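Local structure of ribose 5-phosphate isomerase B (Anaplasma phagocytophilum, 4EM8) at residues A[87-92]-A[109-114]. The protein probably interconverts ribose 5-phosphate and ribulose 5-phosphate as a sugar-phosphate isomerase. Sequence-based numbering, arbitrary orientation.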
ATOM      1  N   ILE A  87       4.262   5.120  10.824  1.00 26.47           N
ATOM      2  CA  ILE A  87       3.168   5.209   9.889  1.00 25.11           C
ATOM      3  C   ILE A  87       2.770   3.848   9.379  1.00 24.14           C
ATOM      4  O   ILE A  87       3.622   3.002   8.987  1.00 24.43           O
ATOM      5  CB  ILE A  87       3.533   6.074   8.667  1.00 25.25           C
ATOM      6  CG1 ILE A  87       3.912   7.515   9.067  1.00 26.12           C
ATOM      7  CG2 ILE A  87       2.378   6.092   7.673  1.00 24.61           C
ATOM      8  CD1 ILE A  87       2.864   8.318   9.838  1.00 25.59           C
ATOM      9  N   ARG A  88       1.450   3.648   9.335  1.00 23.62           N
ATOM     10  CA  ARG A  88       0.870   2.434   8.787  1.00 22.24           C
ATOM     11  C   ARG A  88      -0.215   2.867   7.831  1.00 21.15           C
ATOM     12  O   ARG A  88      -1.367   3.110   8.249  1.00 20.94           O
ATOM     13  CB  ARG A  88       0.331   1.531   9.911  1.00 22.34           C
ATOM     14  CG  ARG A  88       1.443   1.068  10.850  1.00 23.18           C
ATOM     15  CD  ARG A  88       0.944   0.230  12.017  1.00 23.73           C
ATOM     16  NE  ARG A  88       0.040   1.000  12.852  1.00 23.93           N
ATOM     17  CZ  ARG A  88       0.437   1.897  13.753  1.00 24.89           C
ATOM     18  NH1 ARG A  88       1.724   2.106  13.959  1.00 25.40           N
ATOM     19  NH2 ARG A  88      -0.454   2.577  14.454  1.00 25.17           N
ATOM     20  N   ALA A  89       0.194   3.031   6.559  1.00 20.60           N
ATOM     21  CA  ALA A  89      -0.669   3.558   5.506  1.00 19.93           C
ATOM     22  C   ALA A  89      -1.340   2.483   4.682  1.00 19.53           C
ATOM     23  O   ALA A  89      -0.724   1.504   4.317  1.00 18.87           O
ATOM     24  CB  ALA A  89       0.110   4.486   4.570  1.00 19.31           C
ATOM     25  N   ALA A  90      -2.581   2.723   4.284  1.00 20.06           N
ATOM     26  CA  ALA A  90      -3.319   1.797   3.398  1.00 20.57           C
ATOM     27  C   ALA A  90      -4.067   2.600   2.337  1.00 21.14           C
ATOM     28  O   ALA A  90      -4.784   3.537   2.662  1.00 20.32           O
ATOM     29  CB  ALA A  90      -4.312   0.961   4.206  1.00 21.37           C
ATOM     30  N   LEU A  91      -3.876   2.227   1.071  1.00 22.24           N
ATOM     31  CA  LEU A  91      -4.716   2.690  -0.045  1.00 22.49           C
ATOM     32  C   LEU A  91      -6.043   1.927  -0.005  1.00 23.21           C
ATOM     33  O   LEU A  91      -6.063   0.698  -0.131  1.00 22.82           O
ATOM     34  CB  LEU A  91      -4.002   2.441  -1.381  1.00 23.14           C
ATOM     35  CG  LEU A  91      -4.762   2.655  -2.697  1.00 23.46           C
ATOM     36  CD1 LEU A  91      -5.398   4.026  -2.690  1.00 24.03           C
ATOM     37  CD2 LEU A  91      -3.811   2.467  -3.890  1.00 23.57           C
ATOM     38  N   CYS A  92      -7.140   2.623   0.233  1.00 22.98           N
ATOM     39  CA  CYS A  92      -8.415   1.937   0.341  1.00 24.80           C
ATOM     40  C   CYS A  92      -9.358   2.493  -0.696  1.00 25.26           C
ATOM     41  O   CYS A  92      -9.476   3.714  -0.874  1.00 26.36           O
ATOM     42  CB  CYS A  92      -8.980   2.121   1.751  1.00 25.48           C
ATOM     43  SG  CYS A  92      -7.936   1.507   3.082  1.00 27.37           S
ATOM     44  N   VAL A 109      -2.822   6.147   8.508  1.00 20.27           N
ATOM     45  CA  VAL A 109      -2.861   6.977   7.276  1.00 19.73           C
ATOM     46  C   VAL A 109      -3.678   6.287   6.169  1.00 19.67           C
ATOM     47  O   VAL A 109      -3.388   5.142   5.735  1.00 19.95           O
ATOM     48  CB  VAL A 109      -1.444   7.290   6.766  1.00 19.46           C
ATOM     49  CG1 VAL A 109      -1.436   7.974   5.381  1.00 18.49           C
ATOM     50  CG2 VAL A 109      -0.696   8.113   7.821  1.00 19.95           C
ATOM     51  N   LEU A 110      -4.706   6.993   5.714  1.00 19.75           N
ATOM     52  CA  LEU A 110      -5.567   6.539   4.631  1.00 19.54           C
ATOM     53  C   LEU A 110      -5.132   7.196   3.312  1.00 19.53           C
ATOM     54  O   LEU A 110      -5.049   8.425   3.226  1.00 20.21           O
ATOM     55  CB  LEU A 110      -7.028   6.847   4.960  1.00 19.80           C
ATOM     56  CG  LEU A 110      -8.171   6.591   3.930  1.00 19.91           C
ATOM     57  CD1 LEU A 110      -8.141   5.172   3.372  1.00 20.24           C
ATOM     58  CD2 LEU A 110      -9.546   6.907   4.535  1.00 19.85           C
ATOM     59  N   CYS A 111      -4.830   6.385   2.297  1.00 19.16           N
ATOM     60  CA  CYS A 111      -4.504   6.906   0.970  1.00 19.42           C
ATOM     61  C   CYS A 111      -5.640   6.695  -0.040  1.00 19.53           C
ATOM     62  O   CYS A 111      -6.220   5.638  -0.055  1.00 19.92           O
ATOM     63  CB  CYS A 111      -3.240   6.217   0.457  1.00 19.00           C
ATOM     64  SG  CYS A 111      -1.824   6.465   1.565  1.00 19.93           S
ATOM     65  N   PHE A 112      -5.918   7.683  -0.883  1.00 19.85           N
ATOM     66  CA  PHE A 112      -6.900   7.575  -1.961  1.00 20.59           C
ATOM     67  C   PHE A 112      -6.267   7.880  -3.316  1.00 20.83           C
ATOM     68  O   PHE A 112      -5.311   8.635  -3.390  1.00 21.13           O
ATOM     69  CB  PHE A 112      -8.012   8.615  -1.800  1.00 20.99           C
ATOM     70  CG  PHE A 112      -8.928   8.345  -0.677  1.00 21.34           C
ATOM     71  CD1 PHE A 112      -9.836   7.321  -0.770  1.00 21.88           C
ATOM     72  CD2 PHE A 112      -8.947   9.175   0.446  1.00 21.83           C
ATOM     73  CE1 PHE A 112     -10.701   7.060   0.262  1.00 22.29           C
ATOM     74  CE2 PHE A 112      -9.822   8.933   1.474  1.00 21.50           C
ATOM     75  CZ  PHE A 112     -10.714   7.881   1.370  1.00 22.37           C
ATOM     76  N   GLY A 113      -6.881   7.330  -4.360  1.00 21.50           N
ATOM     77  CA  GLY A 113      -6.558   7.573  -5.768  1.00 22.12           C
ATOM     78  C   GLY A 113      -7.699   8.382  -6.320  1.00 23.13           C
ATOM     79  O   GLY A 113      -8.749   7.823  -6.708  1.00 24.34           O
ATOM     80  N   SER A 114      -7.488   9.701  -6.398  1.00 23.77           N
ATOM     81  CA  SER A 114      -8.559  10.643  -6.712  1.00 24.93           C
ATOM     82  C   SER A 114      -9.124  10.422  -8.108  1.00 26.32           C
ATOM     83  O   SER A 114     -10.286  10.709  -8.342  1.00 25.98           O
ATOM     84  CB  SER A 114      -8.066  12.090  -6.589  1.00 24.73           C
ATOM     85  OG  SER A 114      -6.995  12.341  -7.526  1.00 25.70           O
TER
HETATM   86  O   HOH W   1      -8.765   5.279  -3.367  1.00 27.24           O
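Val109 lies across Ile87 and Ala89 where strands 89-91 and 109-113 begin to run side by side in parallel. Its branches divide the work: CG2, beside the backbone N, meets Ile87 CG2 at 3.7 Å, whereas CG1, anti to that N (chi1 172°), packs on Ala89 CB at 3.9 Å. Cys111 continues this face, with SG near Ala89 CB and CB near that of Leu91; helix 75-81 covers it through Ala81, Ser78 and Ile75. On the opposite face the CB and SG of Cys92 both touch Leu110 CD1, the CB at 3.6 Å. The same methyl lies over the rim of one face of the Phe112 ring, and Val125, Leu126 and Ala122 of helix 119-131 pack on this side.

Between the faces runs a parallel backbone ladder, opened by a weak bond from Val109 N to Arg88 O. Ala90 N then donates to Val109 O. Cys111 N reaches Ala90 O at 2.9 Å in an almost straight bond (178° at the hydrogen), although it sits above that carbonyl plane. Cys111 O receives Cys92 N at 3.2 Å and also draws in the CA-H of Leu91, while Leu91 CD1 approaches this oxygen at 3.2 Å. Beyond the last direct bond, a water donates to Cys92 O and accepts from Gly113 N, bridging the strands as they separate. With helix 95-105 as the crossover, the pair forms a beta-alpha-beta unit at one edge of this chain's Rossmann-like sheet. Apolar contacts on both faces, with paired backbone groups between, leave the strands joined without any side-chain hydrogen bond across them.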